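Local coordinates for protein coclaurine N-methyltransferase (Coptis japonica, PDB 6GKV) that transfers a methyl group from S-adenosyl-L-methionine to the ring nitrogen of coclaurine and related tetrahydroisoquinolines, a step of plant alkaloid biosynthesis, at residues A[110-115]-A[135-140]; A[123-128]-A[190-195]; A[204-209]-A[262-267]; A[220-225]-A[346-351]. All blocks are in the same frame, centred on the assembly; numbering follows the deposited sequence.

Interaction 1 (A[110-115]-A[135-140]); sequences AMLDLY and GALTLH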
# COMPACT_ATOMS: atom_id res chain seq x y z
N ALA A 110 1.72 -14.74 -23.56
CA ALA A 110 1.78 -15.08 -22.14
C ALA A 110 1.15 -14.01 -21.24
O ALA A 110 0.45 -14.36 -20.28
CB ALA A 110 3.21 -15.34 -21.73
N MET A 111 1.40 -12.73 -21.52
CA MET A 111 0.74 -11.66 -20.76
C MET A 111 -0.78 -11.67 -20.99
O MET A 111 -1.54 -11.47 -20.05
CB MET A 111 1.26 -10.27 -21.15
CG MET A 111 2.33 -9.64 -20.30
SD MET A 111 2.26 -9.56 -18.51
CE MET A 111 0.64 -9.10 -18.26
N LEU A 112 -1.20 -11.86 -22.24
CA LEU A 112 -2.61 -11.82 -22.59
C LEU A 112 -3.36 -12.93 -21.86
O LEU A 112 -4.43 -12.69 -21.29
CB LEU A 112 -2.77 -11.92 -24.11
CG LEU A 112 -2.37 -10.63 -24.84
CD1 LEU A 112 -2.45 -10.74 -26.37
CD2 LEU A 112 -3.20 -9.44 -24.33
N ASP A 113 -2.78 -14.12 -21.87
CA ASP A 113 -3.29 -15.25 -21.10
C ASP A 113 -3.38 -14.91 -19.61
O ASP A 113 -4.40 -15.16 -18.97
CB ASP A 113 -2.40 -16.47 -21.29
CG ASP A 113 -2.74 -17.23 -22.56
OD1 ASP A 113 -3.77 -16.90 -23.18
OD2 ASP A 113 -1.99 -18.17 -22.91
N LEU A 114 -2.31 -14.32 -19.08
CA LEU A 114 -2.27 -13.96 -17.67
C LEU A 114 -3.37 -12.95 -17.29
O LEU A 114 -3.90 -13.00 -16.18
CB LEU A 114 -0.88 -13.41 -17.31
CG LEU A 114 -0.62 -13.07 -15.85
CD1 LEU A 114 -1.01 -14.22 -14.90
CD2 LEU A 114 0.83 -12.63 -15.63
N TYR A 115 -3.72 -12.05 -18.20
CA TYR A 115 -4.81 -11.10 -17.98
C TYR A 115 -6.14 -11.84 -17.81
O TYR A 115 -6.94 -11.49 -16.95
CB TYR A 115 -4.94 -10.12 -19.14
CG TYR A 115 -3.80 -9.15 -19.32
CD1 TYR A 115 -3.05 -8.72 -18.24
CD2 TYR A 115 -3.51 -8.63 -20.59
CE1 TYR A 115 -2.04 -7.79 -18.42
CE2 TYR A 115 -2.48 -7.73 -20.78
CZ TYR A 115 -1.73 -7.32 -19.69
OH TYR A 115 -0.69 -6.43 -19.88
N GLY A 135 -5.70 -3.46 -30.05
CA GLY A 135 -6.62 -4.54 -29.74
C GLY A 135 -6.03 -5.91 -29.51
O GLY A 135 -6.73 -6.91 -29.64
N ALA A 136 -4.74 -5.95 -29.15
CA ALA A 136 -4.07 -7.21 -28.81
C ALA A 136 -4.92 -8.04 -27.85
O ALA A 136 -5.09 -9.26 -28.04
CB ALA A 136 -2.72 -6.93 -28.21
N LEU A 137 -5.49 -7.38 -26.84
CA LEU A 137 -6.31 -8.07 -25.84
C LEU A 137 -7.73 -8.34 -26.34
O LEU A 137 -8.26 -9.43 -26.15
CB LEU A 137 -6.38 -7.26 -24.55
CG LEU A 137 -7.20 -7.81 -23.38
CD1 LEU A 137 -6.71 -9.20 -22.91
CD2 LEU A 137 -7.16 -6.81 -22.23
N THR A 138 -8.33 -7.34 -26.99
CA THR A 138 -9.67 -7.50 -27.56
C THR A 138 -9.74 -8.72 -28.46
O THR A 138 -10.58 -9.60 -28.25
CB THR A 138 -10.10 -6.25 -28.35
OG1 THR A 138 -10.39 -5.19 -27.44
CG2 THR A 138 -11.33 -6.53 -29.19
N LEU A 139 -8.85 -8.78 -29.44
CA LEU A 139 -8.86 -9.87 -30.41
C LEU A 139 -8.59 -11.23 -29.76
O LEU A 139 -9.16 -12.25 -30.16
CB LEU A 139 -7.82 -9.59 -31.51
CG LEU A 139 -8.02 -8.21 -32.13
CD1 LEU A 139 -6.98 -7.88 -33.23
CD2 LEU A 139 -9.46 -8.11 -32.65
N HIS A 140 -7.73 -11.22 -28.75
CA HIS A 140 -7.32 -12.45 -28.09
C HIS A 140 -8.46 -13.03 -27.27
O HIS A 140 -8.77 -14.23 -27.37
CB HIS A 140 -6.10 -12.18 -27.20
CG HIS A 140 -5.61 -13.38 -26.45
ND1 HIS A 140 -6.05 -13.70 -25.19
CD2 HIS A 140 -4.69 -14.32 -26.79
CE1 HIS A 140 -5.44 -14.79 -24.77
NE2 HIS A 140 -4.61 -15.19 -25.72
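Leu112 fits against the first turns of helix 136-143 and meets three of its residues. Its CB lies over the centre of the His140 imidazole, 3.8 Å from the ring centroid, a CH-pi contact. With CG anti to the carbonyl carbon (chi1 -74°), the branch point leaves the helix beside the backbone N, and the two methyls part from there. CD1 comes to 3.5 Å from the carbonyl oxygen, O, of Ala136 and also touches that residue's CB. CD2 packs on Leu137, 3.7 Å from its CA and nearly as close to its CD1. The same Leu137 CD1 reaches the rim of the Tyr115 ring near CD2, at 4.0 Å, and so bridges two residues one turn apart on helix 104-118.

At the outer margin, Asp113 OD1 lies in the plane of the His140 ring at its edge, 3.1 Å from CE1, with the carboxylate turned 57° from the imidazole. The contact buries His140 ND1, which has no polar partner in the model.

The axes of the short helical segments 110-115 and 136-140 approach to 10.3 Å and cross at -67°. Gly135 is the N-cap of the second helix, which follows strand 126-130 in the Rossmann-type arrangement of S-adenosylmethionine-dependent methyltransferases; Ala136 CB lies about 5 Å from the bound S-adenosyl-L-homocysteine. Tyr115 OH is hydrogen-bonded to Glu226 and Lys91. Toward the sheet, Leu137 packs on Leu195 and Ile197 of strand 191-197, and Tyr115 also touches Ile197.

Interaction 2 (A[123-128]-A[190-195]); sequences DGQSVL and TYDRIL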
# COMPACT_ATOMS: atom_id res chain seq x y z
N ASP A 123 -16.13 -18.04 -20.55
CA ASP A 123 -16.72 -18.09 -21.89
C ASP A 123 -18.00 -17.26 -22.14
O ASP A 123 -18.28 -16.88 -23.27
CB ASP A 123 -16.99 -19.55 -22.28
CG ASP A 123 -17.25 -19.72 -23.79
OD1 ASP A 123 -16.72 -18.90 -24.58
OD2 ASP A 123 -17.99 -20.65 -24.18
N GLY A 124 -18.79 -16.98 -21.10
CA GLY A 124 -20.06 -16.29 -21.34
C GLY A 124 -20.16 -14.83 -20.94
O GLY A 124 -21.24 -14.36 -20.58
N GLN A 125 -19.06 -14.09 -21.02
CA GLN A 125 -19.01 -12.76 -20.40
C GLN A 125 -18.97 -11.59 -21.38
O GLN A 125 -18.60 -11.74 -22.54
CB GLN A 125 -17.81 -12.67 -19.45
CG GLN A 125 -18.20 -12.92 -17.99
CD GLN A 125 -17.19 -13.74 -17.24
OE1 GLN A 125 -16.00 -13.69 -17.53
NE2 GLN A 125 -17.67 -14.53 -16.28
N SER A 126 -19.38 -10.42 -20.89
CA SER A 126 -19.32 -9.18 -21.65
C SER A 126 -18.07 -8.40 -21.25
O SER A 126 -17.93 -8.01 -20.09
CB SER A 126 -20.56 -8.34 -21.38
OG SER A 126 -20.71 -8.18 -19.97
N VAL A 127 -17.16 -8.17 -22.20
CA VAL A 127 -15.85 -7.63 -21.83
C VAL A 127 -15.58 -6.26 -22.45
O VAL A 127 -15.72 -6.07 -23.65
CB VAL A 127 -14.73 -8.59 -22.26
CG1 VAL A 127 -13.35 -8.08 -21.78
CG2 VAL A 127 -15.01 -9.96 -21.73
N LEU A 128 -15.18 -5.31 -21.60
CA LEU A 128 -14.83 -3.95 -22.03
C LEU A 128 -13.34 -3.70 -21.91
O LEU A 128 -12.74 -3.87 -20.84
CB LEU A 128 -15.59 -2.94 -21.19
CG LEU A 128 -15.34 -1.46 -21.45
CD1 LEU A 128 -15.67 -1.12 -22.88
CD2 LEU A 128 -16.18 -0.62 -20.49
N THR A 190 -23.20 -1.66 -19.56
CA THR A 190 -22.69 -2.27 -18.33
C THR A 190 -22.12 -3.67 -18.58
O THR A 190 -22.77 -4.50 -19.23
CB THR A 190 -23.81 -2.30 -17.28
OG1 THR A 190 -23.92 -1.00 -16.69
CG2 THR A 190 -23.51 -3.27 -16.21
N TYR A 191 -20.91 -3.93 -18.06
CA TYR A 191 -20.08 -5.08 -18.49
C TYR A 191 -19.57 -5.98 -17.35
O TYR A 191 -19.28 -5.49 -16.27
CB TYR A 191 -18.87 -4.57 -19.29
CG TYR A 191 -19.19 -3.78 -20.54
CD1 TYR A 191 -19.45 -2.41 -20.48
CD2 TYR A 191 -19.22 -4.39 -21.78
CE1 TYR A 191 -19.74 -1.69 -21.61
CE2 TYR A 191 -19.50 -3.68 -22.92
CZ TYR A 191 -19.75 -2.32 -22.84
OH TYR A 191 -20.03 -1.61 -23.98
N ASP A 192 -19.44 -7.28 -17.60
CA ASP A 192 -19.01 -8.23 -16.55
C ASP A 192 -17.54 -8.06 -16.21
O ASP A 192 -17.10 -8.36 -15.11
CB ASP A 192 -19.23 -9.68 -16.97
CG ASP A 192 -20.68 -10.01 -17.24
OD1 ASP A 192 -21.57 -9.46 -16.55
OD2 ASP A 192 -20.91 -10.83 -18.15
N ARG A 193 -16.77 -7.62 -17.20
CA ARG A 193 -15.35 -7.46 -16.96
C ARG A 193 -14.82 -6.29 -17.76
O ARG A 193 -15.02 -6.19 -18.97
CB ARG A 193 -14.61 -8.75 -17.26
CG ARG A 193 -14.38 -9.57 -15.98
CD ARG A 193 -14.56 -11.05 -16.20
NE ARG A 193 -14.44 -11.83 -14.97
CZ ARG A 193 -15.42 -12.01 -14.09
NH1 ARG A 193 -16.61 -11.45 -14.27
NH2 ARG A 193 -15.21 -12.76 -13.02
N ILE A 194 -14.18 -5.39 -17.03
CA ILE A 194 -13.55 -4.23 -17.60
C ILE A 194 -12.06 -4.37 -17.44
O ILE A 194 -11.55 -4.54 -16.33
CB ILE A 194 -14.02 -2.94 -16.94
CG1 ILE A 194 -15.54 -2.84 -17.06
CG2 ILE A 194 -13.32 -1.73 -17.60
CD1 ILE A 194 -16.11 -1.71 -16.25
N LEU A 195 -11.37 -4.32 -18.56
CA LEU A 195 -9.93 -4.48 -18.58
C LEU A 195 -9.29 -3.16 -18.93
O LEU A 195 -9.65 -2.54 -19.92
CB LEU A 195 -9.55 -5.55 -19.59
CG LEU A 195 -10.25 -6.88 -19.35
CD1 LEU A 195 -10.05 -7.79 -20.54
CD2 LEU A 195 -9.68 -7.52 -18.11
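The Tyr191 ring carries Leu128 on one face, with CB 3.9 Å from the ring centroid in a CH-pi contact and CD2 packed against CD1 of the ring. At the other end of the contact, the Gln125 amide stacks over one face of the Arg193 guanidinium, the planes 14° apart. Gln125 OE1, which accepts from Gln122 N, comes 3.3 Å from Arg193 CD, while Arg193 NE is hydrogen-bonded to Ala119 O.

These groups flank two neighbouring parallel strands, 126-130 and 191-197, at the middle of the Rossmann-like methyltransferase sheet. Leu128 N donates to Arg193 O, and Leu195 N to Leu128 O, the latter with an N-H...O angle of 177° and nearly along the C=O axis. Val127 pairs with Arg193, and Leu128 with Ile194. On the face bearing Val127, its CG1 packs on Leu195 CD1 at 3.5 Å; on the other, Leu128 CB approaches Ile194 CG1.

Where strand 191-197 turns a corner at Asp192, Ser126 binds both the backbone and the side chain of that residue. Ser126 OG stands between its own backbone N and carbonyl carbon (chi1 53°), close enough to accept from Asp192 N at 2.8 Å. In return, the backbone N of Ser126 donates to Asp192 OD2 over 3.2 Å, approaching from above the carboxylate plane.

Interaction 3 (A[204-209]-A[262-267]); sequences KNYELL and SFFLYF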
# COMPACT_ATOMS: atom_id res chain seq x y z
N LYS A 204 -5.26 11.71 -14.56
CA LYS A 204 -4.88 12.48 -13.40
C LYS A 204 -5.78 12.14 -12.22
O LYS A 204 -5.39 11.40 -11.33
CB LYS A 204 -4.95 13.98 -13.70
CG LYS A 204 -4.03 14.43 -14.82
CD LYS A 204 -2.57 14.09 -14.51
CE LYS A 204 -1.62 14.62 -15.59
NZ LYS A 204 -0.30 13.94 -15.50
N ASN A 205 -6.99 12.70 -12.23
CA ASN A 205 -7.93 12.49 -11.14
C ASN A 205 -8.56 11.09 -11.16
O ASN A 205 -9.62 10.87 -11.76
CB ASN A 205 -9.04 13.55 -11.16
CG ASN A 205 -9.92 13.49 -9.92
OD1 ASN A 205 -10.13 12.43 -9.34
ND2 ASN A 205 -10.44 14.64 -9.51
N TYR A 206 -7.92 10.17 -10.42
CA TYR A 206 -8.28 8.76 -10.40
C TYR A 206 -9.57 8.48 -9.65
O TYR A 206 -10.30 7.53 -9.96
CB TYR A 206 -7.15 7.96 -9.77
CG TYR A 206 -5.86 7.93 -10.55
CD1 TYR A 206 -5.84 7.57 -11.88
CD2 TYR A 206 -4.66 8.24 -9.94
CE1 TYR A 206 -4.66 7.53 -12.59
CE2 TYR A 206 -3.47 8.21 -10.63
CZ TYR A 206 -3.47 7.85 -11.96
OH TYR A 206 -2.27 7.80 -12.66
N GLU A 207 -9.87 9.30 -8.66
CA GLU A 207 -11.14 9.16 -7.95
C GLU A 207 -12.32 9.39 -8.93
O GLU A 207 -13.29 8.63 -8.90
CB GLU A 207 -11.21 10.14 -6.76
CG GLU A 207 -12.56 10.19 -6.04
CD GLU A 207 -12.70 11.38 -5.11
OE1 GLU A 207 -11.69 11.79 -4.50
OE2 GLU A 207 -13.81 11.93 -4.99
N LEU A 208 -12.22 10.40 -9.79
CA LEU A 208 -13.30 10.67 -10.76
C LEU A 208 -13.34 9.61 -11.85
O LEU A 208 -14.40 9.10 -12.18
CB LEU A 208 -13.15 12.06 -11.40
CG LEU A 208 -13.53 13.25 -10.51
CD1 LEU A 208 -13.36 14.57 -11.25
CD2 LEU A 208 -14.95 13.13 -9.98
N LEU A 209 -12.18 9.23 -12.38
CA LEU A 209 -12.10 8.17 -13.38
C LEU A 209 -12.65 6.82 -12.87
O LEU A 209 -13.42 6.15 -13.58
CB LEU A 209 -10.65 7.99 -13.84
CG LEU A 209 -10.51 7.02 -15.00
CD1 LEU A 209 -11.39 7.50 -16.15
CD2 LEU A 209 -9.09 6.92 -15.44
N SER A 262 1.56 0.67 -4.79
CA SER A 262 0.44 0.75 -3.83
C SER A 262 -0.65 1.76 -4.17
O SER A 262 -1.56 1.95 -3.37
CB SER A 262 0.97 1.14 -2.45
OG SER A 262 1.30 2.53 -2.45
N PHE A 263 -0.55 2.41 -5.32
CA PHE A 263 -1.20 3.71 -5.51
C PHE A 263 -2.73 3.64 -5.52
O PHE A 263 -3.40 4.44 -4.86
CB PHE A 263 -0.70 4.39 -6.81
CG PHE A 263 -0.78 5.90 -6.77
CD1 PHE A 263 0.01 6.61 -5.87
CD2 PHE A 263 -1.62 6.60 -7.60
CE1 PHE A 263 -0.06 8.00 -5.81
CE2 PHE A 263 -1.70 8.01 -7.55
CZ PHE A 263 -0.94 8.70 -6.66
N PHE A 264 -3.28 2.68 -6.24
CA PHE A 264 -4.71 2.63 -6.42
C PHE A 264 -5.39 1.96 -5.25
O PHE A 264 -6.61 1.94 -5.16
CB PHE A 264 -5.02 1.97 -7.74
CG PHE A 264 -4.44 2.71 -8.90
CD1 PHE A 264 -4.88 3.99 -9.19
CD2 PHE A 264 -3.41 2.17 -9.66
CE1 PHE A 264 -4.33 4.72 -10.25
CE2 PHE A 264 -2.86 2.89 -10.71
CZ PHE A 264 -3.32 4.17 -11.01
N LEU A 265 -4.58 1.45 -4.32
CA LEU A 265 -5.09 1.03 -3.03
C LEU A 265 -5.72 2.23 -2.33
O LEU A 265 -6.50 2.07 -1.37
CB LEU A 265 -3.98 0.42 -2.17
CG LEU A 265 -3.26 -0.84 -2.71
CD1 LEU A 265 -2.24 -1.36 -1.72
CD2 LEU A 265 -4.24 -1.95 -3.11
N TYR A 266 -5.38 3.43 -2.79
CA TYR A 266 -5.81 4.65 -2.12
C TYR A 266 -6.99 5.28 -2.84
O TYR A 266 -7.42 6.38 -2.50
CB TYR A 266 -4.65 5.65 -2.04
CG TYR A 266 -3.58 5.30 -1.03
CD1 TYR A 266 -3.81 5.47 0.35
CD2 TYR A 266 -2.35 4.80 -1.43
CE1 TYR A 266 -2.86 5.16 1.28
CE2 TYR A 266 -1.36 4.48 -0.48
CZ TYR A 266 -1.62 4.66 0.87
OH TYR A 266 -0.66 4.36 1.81
N PHE A 267 -7.49 4.57 -3.85
CA PHE A 267 -8.60 5.05 -4.66
C PHE A 267 -9.69 3.97 -4.69
O PHE A 267 -9.94 3.32 -5.72
CB PHE A 267 -8.12 5.44 -6.07
CG PHE A 267 -7.32 6.72 -6.09
CD1 PHE A 267 -7.96 7.97 -6.08
CD2 PHE A 267 -5.93 6.69 -6.12
CE1 PHE A 267 -7.24 9.16 -6.08
CE2 PHE A 267 -5.19 7.86 -6.09
CZ PHE A 267 -5.85 9.11 -6.08
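Asn205 OD1 accepts from Leu208 N at 2.9 Å and caps the start of helix 206-215, whose first residue, Tyr206, carries most of the contact with Phe263, Phe264 and Phe267. The capping N-H comes from above the plane of the Asn205 side-chain carbonyl. In the first turn, Tyr206 CB sits over the centre of the Phe267 ring, a CH-pi contact of 3.7 Å to the centroid, and Glu207 CB touches the same ring at CD1.

Tyr206, Phe263, Phe264 and Phe267 form an aromatic cluster that joins this helix to the loop between strands 257-258 and 272-279. Phe264 turns its edge to one face of Tyr206, with the planes at 83° and CE1 over the ring centre; Lys204 O lies over the opposite face. Tyr206 presents its own edge to the face of Phe267, whereas Phe263 meets it rim to rim, CE2 to CE2 at 3.6 Å. Tyr206 OH is hydrogen-bonded to Phe200 O. An alanine at Tyr206 would probably leave the edge of Phe264 without its aromatic face and Phe200 O without its hydroxyl partner. Glu207 forms salt bridges with Arg59 and Arg211, and the neighbouring Tyr266 OH is hydrogen-bonded to His276 of the second subunit.

Interaction 4 (A[220-225]-A[346-351]); sequences DGLLFL and HVLFKK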
# COMPACT_ATOMS: atom_id res chain seq x y z
N ASP A 220 -21.55 -8.12 -9.66
CA ASP A 220 -20.59 -9.21 -9.60
C ASP A 220 -19.61 -9.17 -10.77
O ASP A 220 -19.04 -10.19 -11.15
CB ASP A 220 -21.31 -10.56 -9.58
CG ASP A 220 -22.25 -10.70 -8.40
OD1 ASP A 220 -22.53 -9.69 -7.71
OD2 ASP A 220 -22.71 -11.83 -8.18
N GLY A 221 -19.44 -7.99 -11.34
CA GLY A 221 -18.44 -7.79 -12.37
C GLY A 221 -17.11 -7.41 -11.75
O GLY A 221 -17.07 -6.99 -10.59
N LEU A 222 -16.03 -7.56 -12.51
CA LEU A 222 -14.70 -7.20 -12.03
C LEU A 222 -14.05 -6.14 -12.89
O LEU A 222 -14.41 -5.96 -14.05
CB LEU A 222 -13.79 -8.44 -11.97
CG LEU A 222 -14.40 -9.60 -11.18
CD1 LEU A 222 -13.46 -10.77 -11.07
CD2 LEU A 222 -14.83 -9.12 -9.80
N LEU A 223 -13.11 -5.43 -12.27
CA LEU A 223 -12.24 -4.49 -12.94
C LEU A 223 -10.80 -4.99 -12.82
O LEU A 223 -10.28 -5.13 -11.71
CB LEU A 223 -12.35 -3.09 -12.33
CG LEU A 223 -11.27 -2.13 -12.83
CD1 LEU A 223 -11.40 -1.95 -14.32
CD2 LEU A 223 -11.30 -0.77 -12.11
N PHE A 224 -10.14 -5.28 -13.95
CA PHE A 224 -8.73 -5.64 -13.90
C PHE A 224 -7.84 -4.52 -14.46
O PHE A 224 -8.05 -4.02 -15.58
CB PHE A 224 -8.46 -6.93 -14.67
CG PHE A 224 -7.00 -7.29 -14.72
CD1 PHE A 224 -6.36 -7.83 -13.61
CD2 PHE A 224 -6.26 -7.07 -15.87
CE1 PHE A 224 -5.01 -8.15 -13.66
CE2 PHE A 224 -4.91 -7.38 -15.92
CZ PHE A 224 -4.28 -7.93 -14.81
N LEU A 225 -6.83 -4.14 -13.68
CA LEU A 225 -5.95 -3.03 -14.03
C LEU A 225 -4.47 -3.40 -14.09
O LEU A 225 -3.95 -4.03 -13.19
CB LEU A 225 -6.11 -1.90 -13.02
CG LEU A 225 -5.11 -0.75 -13.14
CD1 LEU A 225 -5.37 -0.03 -14.43
CD2 LEU A 225 -5.24 0.20 -11.96
N HIS A 346 -0.43 -5.31 -11.06
CA HIS A 346 -1.78 -5.78 -11.40
C HIS A 346 -2.75 -5.71 -10.21
O HIS A 346 -2.52 -6.30 -9.15
CB HIS A 346 -1.75 -7.22 -11.91
CG HIS A 346 -1.10 -7.37 -13.26
ND1 HIS A 346 -0.84 -8.59 -13.84
CD2 HIS A 346 -0.68 -6.44 -14.15
CE1 HIS A 346 -0.28 -8.41 -15.02
NE2 HIS A 346 -0.18 -7.12 -15.23
N VAL A 347 -3.86 -5.00 -10.41
CA VAL A 347 -4.89 -4.90 -9.39
C VAL A 347 -6.24 -5.43 -9.87
O VAL A 347 -6.73 -5.05 -10.95
CB VAL A 347 -5.08 -3.45 -8.93
CG1 VAL A 347 -5.91 -3.42 -7.66
CG2 VAL A 347 -3.72 -2.78 -8.68
N LEU A 348 -6.86 -6.30 -9.06
CA LEU A 348 -8.20 -6.78 -9.36
C LEU A 348 -9.19 -6.12 -8.41
O LEU A 348 -9.02 -6.16 -7.20
CB LEU A 348 -8.27 -8.31 -9.28
CG LEU A 348 -9.60 -8.97 -9.70
CD1 LEU A 348 -9.93 -8.70 -11.16
CD2 LEU A 348 -9.60 -10.48 -9.42
N PHE A 349 -10.20 -5.46 -8.98
CA PHE A 349 -11.22 -4.76 -8.20
C PHE A 349 -12.59 -5.40 -8.39
O PHE A 349 -12.92 -5.85 -9.50
CB PHE A 349 -11.36 -3.30 -8.62
CG PHE A 349 -10.13 -2.45 -8.44
CD1 PHE A 349 -9.87 -1.82 -7.23
CD2 PHE A 349 -9.28 -2.20 -9.53
CE1 PHE A 349 -8.75 -1.00 -7.09
CE2 PHE A 349 -8.17 -1.37 -9.41
CZ PHE A 349 -7.91 -0.76 -8.19
N LYS A 350 -13.42 -5.39 -7.34
CA LYS A 350 -14.87 -5.62 -7.47
C LYS A 350 -15.62 -4.32 -7.17
O LYS A 350 -15.03 -3.36 -6.67
CB LYS A 350 -15.33 -6.73 -6.54
CG LYS A 350 -15.46 -6.26 -5.10
CD LYS A 350 -15.84 -7.40 -4.17
CE LYS A 350 -15.74 -6.97 -2.71
NZ LYS A 350 -15.72 -8.15 -1.80
N LYS A 351 -16.93 -4.29 -7.44
CA LYS A 351 -17.70 -3.05 -7.37
C LYS A 351 -17.89 -2.53 -5.95
O LYS A 351 -18.52 -3.19 -5.13
CB LYS A 351 -19.06 -3.23 -8.03
CG LYS A 351 -19.53 -2.02 -8.78
CD LYS A 351 -20.95 -2.22 -9.28
CE LYS A 351 -21.60 -0.87 -9.47
NZ LYS A 351 -20.97 0.13 -8.55
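Leu223 and Phe349 exchange two backbone hydrogen bonds, and so do Leu225 and Val347. They join strand 221-230 to the antiparallel strand 342-350 at the C-terminal end of the chain, where the otherwise parallel Rossmann-like sheet takes the reversed strand common in class I methyltransferases. The Leu223 N to Phe349 O bond is 2.8 Å long and close to straight at 176°. Between these hydrogen-bonded pairs stands the non-hydrogen-bonded pair of Phe224 and Leu348, where Leu348 CA points its hydrogen at Leu223 O.

Apolar packing occupies both faces. On one, Leu223 and Phe349 run alongside each other in the same direction, with CD2 of Leu223 3.6 Å from CD2 of the phenylalanine; Leu225 CD2 reaches the ring edge at CE2. On the other, Leu348 CD1 fits between Leu222 CB and Phe224 CB.

At the far end, the Lys350 side chain extends away from the strand pair, and its NZ forms a salt bridge with Asp269 of the second subunit.

The aromatic contact is edge-to-face: Phe224 presents its edge to the His346 imidazole, the planes 70° apart and the centroids separated by 5.0 Å. Both imidazole nitrogens have partners, NE2 with Glu226 and ND1 with Arg118. An alanine at His346 would probably leave Glu226 and Arg118 without these hydrogen bonds and open a gap at the tip of the Phe224 ring. Phe224 CZ lies over one face of the imidazole, displaced from the ring centre, and stands 3.6 Å from His346 CG.

In the fold
Interactions 2 and 4 hold adjoining parts of one sheet: strands 191-197 and 221-230 are neighbours, and Ile194 O probably accepts from Phe224 N between them. Backbone bonds dominate both, but interaction 2, nearest the surface of the four, is parallel and partly exposed, with polar side chains at one end, whereas interaction 4 is antiparallel and mostly buried. Interactions 1 and 3, also buried, lack backbone bonds across their segments and rely on side chains, mainly aliphatic groups and an imidazole in the first and aromatic rings in the second. Interaction 1 touches interaction 2 through Leu137 and Leu195, and interaction 4 through Tyr115 and Phe224. Interaction 3 meets interaction 4 where Phe264 packs on Leu225 and Phe349.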